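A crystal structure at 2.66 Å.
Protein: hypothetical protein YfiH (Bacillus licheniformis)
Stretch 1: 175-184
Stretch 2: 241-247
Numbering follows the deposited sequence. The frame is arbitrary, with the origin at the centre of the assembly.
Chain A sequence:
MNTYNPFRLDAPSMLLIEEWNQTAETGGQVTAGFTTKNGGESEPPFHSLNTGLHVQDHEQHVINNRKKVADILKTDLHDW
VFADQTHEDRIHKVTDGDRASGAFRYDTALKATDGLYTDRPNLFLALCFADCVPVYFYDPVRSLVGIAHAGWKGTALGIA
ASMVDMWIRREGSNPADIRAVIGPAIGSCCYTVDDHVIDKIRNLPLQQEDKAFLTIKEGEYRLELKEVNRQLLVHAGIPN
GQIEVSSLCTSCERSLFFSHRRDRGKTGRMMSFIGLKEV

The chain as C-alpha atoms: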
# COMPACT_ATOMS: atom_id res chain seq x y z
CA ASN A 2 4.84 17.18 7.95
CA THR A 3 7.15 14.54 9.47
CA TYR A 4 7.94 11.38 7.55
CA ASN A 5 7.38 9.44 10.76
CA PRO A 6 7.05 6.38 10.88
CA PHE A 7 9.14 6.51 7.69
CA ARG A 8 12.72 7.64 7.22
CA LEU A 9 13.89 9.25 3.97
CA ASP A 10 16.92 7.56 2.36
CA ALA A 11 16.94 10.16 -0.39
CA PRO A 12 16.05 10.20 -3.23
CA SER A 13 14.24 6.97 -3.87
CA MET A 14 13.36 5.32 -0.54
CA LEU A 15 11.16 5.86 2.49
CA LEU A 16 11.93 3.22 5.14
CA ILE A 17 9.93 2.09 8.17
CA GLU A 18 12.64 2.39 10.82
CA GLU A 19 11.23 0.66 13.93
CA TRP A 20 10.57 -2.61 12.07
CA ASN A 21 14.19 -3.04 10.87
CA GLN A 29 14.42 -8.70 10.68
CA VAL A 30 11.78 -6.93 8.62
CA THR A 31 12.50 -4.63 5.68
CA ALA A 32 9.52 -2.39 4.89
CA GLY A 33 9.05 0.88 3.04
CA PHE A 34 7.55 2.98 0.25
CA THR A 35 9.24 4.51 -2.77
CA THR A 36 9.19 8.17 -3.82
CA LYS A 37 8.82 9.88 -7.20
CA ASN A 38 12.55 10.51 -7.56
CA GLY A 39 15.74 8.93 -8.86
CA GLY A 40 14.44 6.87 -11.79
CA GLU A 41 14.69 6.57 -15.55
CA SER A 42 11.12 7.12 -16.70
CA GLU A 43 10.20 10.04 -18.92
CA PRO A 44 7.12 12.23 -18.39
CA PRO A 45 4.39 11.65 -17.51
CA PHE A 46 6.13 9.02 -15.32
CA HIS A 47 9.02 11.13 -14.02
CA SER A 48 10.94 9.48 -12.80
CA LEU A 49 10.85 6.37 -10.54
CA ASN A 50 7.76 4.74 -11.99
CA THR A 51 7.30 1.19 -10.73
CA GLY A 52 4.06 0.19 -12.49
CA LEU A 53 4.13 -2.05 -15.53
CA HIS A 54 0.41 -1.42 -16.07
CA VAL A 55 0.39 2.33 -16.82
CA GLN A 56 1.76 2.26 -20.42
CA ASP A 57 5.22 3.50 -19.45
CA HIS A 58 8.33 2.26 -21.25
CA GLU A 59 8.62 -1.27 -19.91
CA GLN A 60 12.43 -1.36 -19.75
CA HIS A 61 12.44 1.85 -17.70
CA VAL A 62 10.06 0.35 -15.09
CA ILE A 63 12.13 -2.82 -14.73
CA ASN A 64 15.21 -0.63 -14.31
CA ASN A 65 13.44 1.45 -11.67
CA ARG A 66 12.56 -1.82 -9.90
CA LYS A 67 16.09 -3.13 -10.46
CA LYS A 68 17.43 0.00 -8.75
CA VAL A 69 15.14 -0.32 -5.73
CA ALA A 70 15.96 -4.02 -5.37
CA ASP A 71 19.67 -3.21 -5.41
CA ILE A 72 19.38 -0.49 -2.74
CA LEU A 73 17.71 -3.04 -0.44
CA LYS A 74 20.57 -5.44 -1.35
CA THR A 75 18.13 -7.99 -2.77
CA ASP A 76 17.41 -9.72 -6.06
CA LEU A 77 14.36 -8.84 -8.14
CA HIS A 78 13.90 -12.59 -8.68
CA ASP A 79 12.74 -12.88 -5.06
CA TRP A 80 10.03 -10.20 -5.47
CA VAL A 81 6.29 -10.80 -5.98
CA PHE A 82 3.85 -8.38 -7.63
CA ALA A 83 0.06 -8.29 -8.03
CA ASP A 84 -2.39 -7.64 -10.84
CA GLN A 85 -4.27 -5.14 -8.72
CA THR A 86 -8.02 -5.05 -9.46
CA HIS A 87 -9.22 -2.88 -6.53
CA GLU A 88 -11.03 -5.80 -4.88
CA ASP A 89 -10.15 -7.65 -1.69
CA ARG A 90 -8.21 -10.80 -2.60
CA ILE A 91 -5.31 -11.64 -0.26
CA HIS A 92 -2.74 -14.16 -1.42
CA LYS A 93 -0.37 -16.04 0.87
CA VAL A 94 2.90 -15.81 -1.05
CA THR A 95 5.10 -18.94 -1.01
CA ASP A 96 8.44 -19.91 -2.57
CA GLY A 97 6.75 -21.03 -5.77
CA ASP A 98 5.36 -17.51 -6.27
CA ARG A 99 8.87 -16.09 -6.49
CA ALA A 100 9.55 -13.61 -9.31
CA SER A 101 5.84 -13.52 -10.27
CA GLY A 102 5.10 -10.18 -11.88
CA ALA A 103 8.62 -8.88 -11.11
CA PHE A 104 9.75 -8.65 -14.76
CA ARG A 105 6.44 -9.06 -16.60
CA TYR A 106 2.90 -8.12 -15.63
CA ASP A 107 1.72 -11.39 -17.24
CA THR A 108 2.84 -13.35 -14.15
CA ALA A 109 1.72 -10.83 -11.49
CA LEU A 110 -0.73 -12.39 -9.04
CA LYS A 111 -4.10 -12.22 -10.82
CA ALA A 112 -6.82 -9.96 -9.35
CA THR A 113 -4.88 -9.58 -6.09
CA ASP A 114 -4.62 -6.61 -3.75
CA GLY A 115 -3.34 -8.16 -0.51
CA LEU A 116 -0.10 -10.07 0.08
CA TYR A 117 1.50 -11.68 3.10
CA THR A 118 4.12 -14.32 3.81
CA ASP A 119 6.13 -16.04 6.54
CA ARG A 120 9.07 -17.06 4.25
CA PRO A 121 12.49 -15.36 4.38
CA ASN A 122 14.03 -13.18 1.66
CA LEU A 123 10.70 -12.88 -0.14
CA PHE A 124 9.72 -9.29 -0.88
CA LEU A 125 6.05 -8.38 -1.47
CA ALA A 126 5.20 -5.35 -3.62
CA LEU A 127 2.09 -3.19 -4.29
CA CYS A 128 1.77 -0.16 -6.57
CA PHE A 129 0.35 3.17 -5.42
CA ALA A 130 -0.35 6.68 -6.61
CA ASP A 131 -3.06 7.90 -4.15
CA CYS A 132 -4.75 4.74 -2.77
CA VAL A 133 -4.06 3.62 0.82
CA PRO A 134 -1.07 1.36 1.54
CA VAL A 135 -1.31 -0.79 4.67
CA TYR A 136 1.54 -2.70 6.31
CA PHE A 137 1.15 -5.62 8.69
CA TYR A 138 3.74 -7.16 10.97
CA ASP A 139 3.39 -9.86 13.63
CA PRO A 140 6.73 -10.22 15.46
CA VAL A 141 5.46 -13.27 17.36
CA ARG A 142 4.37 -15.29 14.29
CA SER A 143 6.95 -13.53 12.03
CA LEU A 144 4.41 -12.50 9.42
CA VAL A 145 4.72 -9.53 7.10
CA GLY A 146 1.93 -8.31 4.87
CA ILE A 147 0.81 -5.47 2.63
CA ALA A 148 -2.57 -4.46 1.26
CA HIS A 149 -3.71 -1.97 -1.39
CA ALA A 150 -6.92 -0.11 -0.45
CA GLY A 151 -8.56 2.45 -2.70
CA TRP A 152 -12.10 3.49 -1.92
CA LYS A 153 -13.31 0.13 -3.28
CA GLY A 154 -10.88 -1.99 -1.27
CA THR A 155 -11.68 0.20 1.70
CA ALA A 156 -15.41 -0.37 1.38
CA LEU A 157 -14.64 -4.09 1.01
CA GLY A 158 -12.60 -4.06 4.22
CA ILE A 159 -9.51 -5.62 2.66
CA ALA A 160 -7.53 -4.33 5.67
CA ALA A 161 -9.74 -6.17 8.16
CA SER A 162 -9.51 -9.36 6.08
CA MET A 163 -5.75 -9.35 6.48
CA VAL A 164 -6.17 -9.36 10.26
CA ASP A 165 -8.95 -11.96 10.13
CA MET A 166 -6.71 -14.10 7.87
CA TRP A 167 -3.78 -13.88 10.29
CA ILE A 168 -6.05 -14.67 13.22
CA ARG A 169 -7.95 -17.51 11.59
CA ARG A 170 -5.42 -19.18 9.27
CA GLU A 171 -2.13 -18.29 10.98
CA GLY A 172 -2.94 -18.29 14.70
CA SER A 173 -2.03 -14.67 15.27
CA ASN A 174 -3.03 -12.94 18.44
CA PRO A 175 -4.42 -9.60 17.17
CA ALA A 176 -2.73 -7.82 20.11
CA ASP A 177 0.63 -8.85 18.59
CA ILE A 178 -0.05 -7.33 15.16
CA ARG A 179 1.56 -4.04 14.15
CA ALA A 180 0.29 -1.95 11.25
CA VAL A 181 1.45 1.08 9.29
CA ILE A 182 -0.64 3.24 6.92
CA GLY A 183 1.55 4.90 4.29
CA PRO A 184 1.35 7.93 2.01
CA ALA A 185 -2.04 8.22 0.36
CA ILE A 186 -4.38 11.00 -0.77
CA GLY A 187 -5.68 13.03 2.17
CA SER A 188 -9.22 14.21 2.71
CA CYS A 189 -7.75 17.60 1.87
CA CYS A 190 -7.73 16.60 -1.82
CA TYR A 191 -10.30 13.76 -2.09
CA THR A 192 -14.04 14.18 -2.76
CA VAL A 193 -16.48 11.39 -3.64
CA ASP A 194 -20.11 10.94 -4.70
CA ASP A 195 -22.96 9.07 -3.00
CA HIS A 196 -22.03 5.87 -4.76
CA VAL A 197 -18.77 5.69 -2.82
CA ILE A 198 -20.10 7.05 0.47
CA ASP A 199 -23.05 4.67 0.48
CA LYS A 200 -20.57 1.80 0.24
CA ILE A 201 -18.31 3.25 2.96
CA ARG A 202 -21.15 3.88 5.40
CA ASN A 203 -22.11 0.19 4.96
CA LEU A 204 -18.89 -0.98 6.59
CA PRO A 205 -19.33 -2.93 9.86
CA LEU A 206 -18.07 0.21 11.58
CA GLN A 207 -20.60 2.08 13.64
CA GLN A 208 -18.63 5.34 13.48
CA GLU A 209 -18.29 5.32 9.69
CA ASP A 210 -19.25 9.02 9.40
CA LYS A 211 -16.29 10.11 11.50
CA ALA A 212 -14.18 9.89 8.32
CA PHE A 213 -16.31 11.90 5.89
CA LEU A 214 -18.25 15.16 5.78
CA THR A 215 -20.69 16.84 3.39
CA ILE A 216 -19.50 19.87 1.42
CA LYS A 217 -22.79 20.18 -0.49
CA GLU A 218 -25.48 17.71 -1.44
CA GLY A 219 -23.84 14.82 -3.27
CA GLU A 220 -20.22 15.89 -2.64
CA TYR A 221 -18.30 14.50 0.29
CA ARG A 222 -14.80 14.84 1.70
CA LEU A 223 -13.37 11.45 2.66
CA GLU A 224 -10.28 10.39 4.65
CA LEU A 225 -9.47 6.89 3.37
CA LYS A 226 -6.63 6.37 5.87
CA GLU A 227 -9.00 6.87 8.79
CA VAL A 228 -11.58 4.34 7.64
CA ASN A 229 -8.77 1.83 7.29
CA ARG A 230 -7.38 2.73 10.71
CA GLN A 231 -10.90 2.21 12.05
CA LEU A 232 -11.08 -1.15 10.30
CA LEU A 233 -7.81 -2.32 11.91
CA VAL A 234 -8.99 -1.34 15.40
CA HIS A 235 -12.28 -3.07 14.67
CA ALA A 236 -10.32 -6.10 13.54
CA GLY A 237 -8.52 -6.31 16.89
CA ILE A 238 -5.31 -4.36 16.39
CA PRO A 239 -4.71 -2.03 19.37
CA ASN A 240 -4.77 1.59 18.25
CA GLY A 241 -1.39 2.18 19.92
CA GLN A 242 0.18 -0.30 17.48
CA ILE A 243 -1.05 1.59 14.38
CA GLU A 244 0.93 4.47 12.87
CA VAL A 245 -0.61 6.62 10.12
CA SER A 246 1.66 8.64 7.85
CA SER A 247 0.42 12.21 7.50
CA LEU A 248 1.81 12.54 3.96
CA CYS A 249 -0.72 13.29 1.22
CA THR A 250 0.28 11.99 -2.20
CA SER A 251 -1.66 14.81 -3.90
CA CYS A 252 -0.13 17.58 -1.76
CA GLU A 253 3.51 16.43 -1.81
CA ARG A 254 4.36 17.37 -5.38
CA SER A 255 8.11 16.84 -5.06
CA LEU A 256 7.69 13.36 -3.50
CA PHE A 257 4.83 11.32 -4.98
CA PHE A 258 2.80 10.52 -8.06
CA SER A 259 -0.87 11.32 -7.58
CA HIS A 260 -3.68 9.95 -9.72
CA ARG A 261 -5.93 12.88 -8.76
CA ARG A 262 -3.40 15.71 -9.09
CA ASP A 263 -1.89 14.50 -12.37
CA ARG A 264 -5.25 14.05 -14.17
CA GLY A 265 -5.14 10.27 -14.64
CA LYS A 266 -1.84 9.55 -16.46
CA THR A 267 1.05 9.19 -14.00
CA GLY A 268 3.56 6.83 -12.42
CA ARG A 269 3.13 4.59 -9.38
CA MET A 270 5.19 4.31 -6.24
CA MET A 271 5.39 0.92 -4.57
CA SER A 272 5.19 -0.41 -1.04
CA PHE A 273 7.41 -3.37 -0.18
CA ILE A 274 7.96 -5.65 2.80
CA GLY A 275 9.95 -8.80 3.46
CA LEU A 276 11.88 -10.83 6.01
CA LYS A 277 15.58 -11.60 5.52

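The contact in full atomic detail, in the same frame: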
# COMPACT_ATOMS: atom_id res chain seq x y z
N PRO A 175 -4.33 -10.96 17.73
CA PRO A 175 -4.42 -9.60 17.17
C PRO A 175 -3.70 -8.54 17.99
O PRO A 175 -3.32 -7.51 17.43
CB PRO A 175 -5.93 -9.34 17.13
CG PRO A 175 -6.50 -10.33 18.06
CD PRO A 175 -5.65 -11.53 17.96
N ALA A 176 -3.52 -8.75 19.30
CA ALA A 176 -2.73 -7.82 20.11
C ALA A 176 -1.27 -7.76 19.67
O ALA A 176 -0.60 -6.75 19.92
CB ALA A 176 -2.84 -8.20 21.59
N ASP A 177 -0.75 -8.81 19.04
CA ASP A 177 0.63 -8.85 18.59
C ASP A 177 0.85 -8.15 17.26
O ASP A 177 2.01 -7.93 16.88
CB ASP A 177 1.12 -10.29 18.45
CG ASP A 177 1.28 -10.99 19.78
OD1 ASP A 177 1.80 -10.37 20.72
OD2 ASP A 177 0.90 -12.17 19.89
N ILE A 178 -0.21 -7.82 16.53
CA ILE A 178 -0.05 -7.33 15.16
C ILE A 178 0.25 -5.83 15.19
O ILE A 178 -0.38 -5.06 15.92
CB ILE A 178 -1.31 -7.63 14.32
CG1 ILE A 178 -1.55 -9.14 14.21
CG2 ILE A 178 -1.19 -7.01 12.94
CD1 ILE A 178 -2.92 -9.49 13.69
N ARG A 179 1.24 -5.43 14.40
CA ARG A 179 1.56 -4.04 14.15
C ARG A 179 1.13 -3.69 12.74
O ARG A 179 1.11 -4.55 11.85
CB ARG A 179 3.05 -3.78 14.35
CG ARG A 179 3.43 -3.48 15.78
CD ARG A 179 3.80 -4.74 16.57
NE ARG A 179 4.24 -4.42 17.93
CZ ARG A 179 3.95 -5.12 19.02
NH1 ARG A 179 4.41 -4.73 20.21
NH2 ARG A 179 3.20 -6.22 18.93
N ALA A 180 0.76 -2.42 12.54
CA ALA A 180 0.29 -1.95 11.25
C ALA A 180 0.79 -0.54 10.98
O ALA A 180 0.92 0.28 11.90
CB ALA A 180 -1.24 -1.97 11.20
N VAL A 181 1.08 -0.26 9.72
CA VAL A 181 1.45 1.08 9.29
C VAL A 181 0.60 1.44 8.07
O VAL A 181 0.38 0.60 7.18
CB VAL A 181 2.96 1.18 8.97
CG1 VAL A 181 3.25 2.41 8.07
CG2 VAL A 181 3.79 1.22 10.26
N ILE A 182 0.08 2.67 8.06
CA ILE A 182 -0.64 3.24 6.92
C ILE A 182 0.26 4.29 6.28
O ILE A 182 0.68 5.25 6.94
CB ILE A 182 -2.00 3.83 7.35
CG1 ILE A 182 -2.91 2.72 7.88
CG2 ILE A 182 -2.68 4.54 6.21
CD1 ILE A 182 -4.24 3.20 8.43
N GLY A 183 0.56 4.11 4.99
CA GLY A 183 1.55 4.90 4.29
C GLY A 183 0.98 6.12 3.59
O GLY A 183 -0.19 6.48 3.77
N PRO A 184 1.81 6.77 2.78
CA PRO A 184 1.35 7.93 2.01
C PRO A 184 0.20 7.57 1.08
O PRO A 184 0.28 6.62 0.31
CB PRO A 184 2.59 8.37 1.23
CG PRO A 184 3.71 7.87 2.02
CD PRO A 184 3.26 6.57 2.64
N GLY A 241 -2.76 1.78 19.64
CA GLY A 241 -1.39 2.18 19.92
C GLY A 241 -0.38 1.56 18.98
O GLY A 241 0.69 2.12 18.76
N GLN A 242 -0.71 0.41 18.39
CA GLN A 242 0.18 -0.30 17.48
C GLN A 242 -0.10 0.02 16.02
O GLN A 242 0.28 -0.75 15.13
CB GLN A 242 0.09 -1.80 17.71
CG GLN A 242 1.10 -2.33 18.71
CD GLN A 242 0.59 -3.55 19.45
OE1 GLN A 242 0.69 -3.62 20.68
NE2 GLN A 242 0.06 -4.52 18.72
N ILE A 243 -0.80 1.13 15.74
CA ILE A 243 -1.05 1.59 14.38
C ILE A 243 -0.45 2.99 14.21
O ILE A 243 -0.72 3.89 15.02
CB ILE A 243 -2.55 1.58 14.03
CG1 ILE A 243 -3.14 0.19 14.28
CG2 ILE A 243 -2.79 1.99 12.58
CD1 ILE A 243 -4.63 0.18 14.19
N GLU A 244 0.35 3.17 13.17
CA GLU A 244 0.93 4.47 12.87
C GLU A 244 0.51 4.89 11.47
O GLU A 244 0.72 4.16 10.50
CB GLU A 244 2.46 4.45 13.01
CG GLU A 244 2.99 3.97 14.37
CD GLU A 244 3.01 5.05 15.42
OE1 GLU A 244 2.23 6.04 15.27
OE2 GLU A 244 3.82 4.94 16.38
N VAL A 245 -0.09 6.08 11.37
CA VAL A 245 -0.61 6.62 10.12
C VAL A 245 0.29 7.75 9.66
O VAL A 245 0.44 8.76 10.34
CB VAL A 245 -2.05 7.11 10.31
CG1 VAL A 245 -2.57 7.67 9.01
CG2 VAL A 245 -2.91 5.96 10.84
N SER A 246 0.88 7.58 8.47
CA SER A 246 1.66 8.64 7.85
C SER A 246 0.76 9.82 7.50
O SER A 246 -0.33 9.64 6.97
CB SER A 246 2.35 8.10 6.60
OG SER A 246 2.92 9.14 5.83
N SER A 247 1.22 11.03 7.80
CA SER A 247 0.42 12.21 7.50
C SER A 247 0.59 12.68 6.06
O SER A 247 -0.16 13.57 5.62
CB SER A 247 0.79 13.33 8.46
OG SER A 247 2.17 13.58 8.37

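A single side-chain amide can extend a parallel β-pairing beyond the point where the backbone ladder begins, and Gln-242 of YfiH does so with unusual economy. Its NE2 donates two hydrogen bonds to backbone carbonyls of the neighbouring segment, one to Ala-176 O at 2.6 Å and nearly linear (171°), the other from Gln-242 NE2 to Ile-178 O at 2.9 Å (154°). A primary amide nitrogen carries two hydrogens, and here each is spent on a carbonyl that the strand pairing itself does not reach. The CA-to-CB bond of Gln-242 points toward the other stretch, and 117 Å² of the residue is covered there, the largest share of any residue in the contact.

The same amide nitrogen lies over one face of the Arg-179 guanidinium, with Gln-242 NE2 3.6 Å from Arg-179 NH2. The arginine is held from its own side of the contact: Arg-179 NH2 donates to Asp-177 O at 2.9 Å, so that its side chain folds back along the turn that precedes its strand. That turn has a bond of its own, from Ile-178 N to Pro-175 O at 3.3 Å.

Beyond this point the general principle of parallel pairing takes over. Strands 179-182 and 243-245 run in the same direction, with only 8° between them, and the bonds alternate in the manner expected of parallel neighbours. Ala-180 N donates to Gln-242 O (3.1 Å) and Ala-180 O accepts from Glu-244 N (3.2 Å), so one residue straddles two partners; Ile-182 repeats the pattern, its N meeting Glu-244 O at 2.9 Å and its O receiving Ser-246 N at 2.8 Å. Gln-242 thus contributes through both its backbone carbonyl and its side chain. Between these bonds, weaker CA-H...O contacts help fill the ladder, Ile-243 CA to Ala-180 O and Val-181 CA to Glu-244 O, both at 3.4 Å.

Side chains follow the register. Ala-180, Ile-182, Ile-243 and Val-245 share one face of the sheet, where Ala-180 CB lies 4.2 Å from Ile-243 CG1 and Ile-182 CD1 packs 3.9 Å from Val-245 CG2. Val-181 and Glu-244 occupy the other face; there Val-181 CG2 approaches Glu-244 CB at 4.4 Å, while the end of the glutamate leads away from the neighbouring strand. Past the strands, Ser-246 CB rests 3.9 Å from Gly-183 C, and the pairing closes in simple packing.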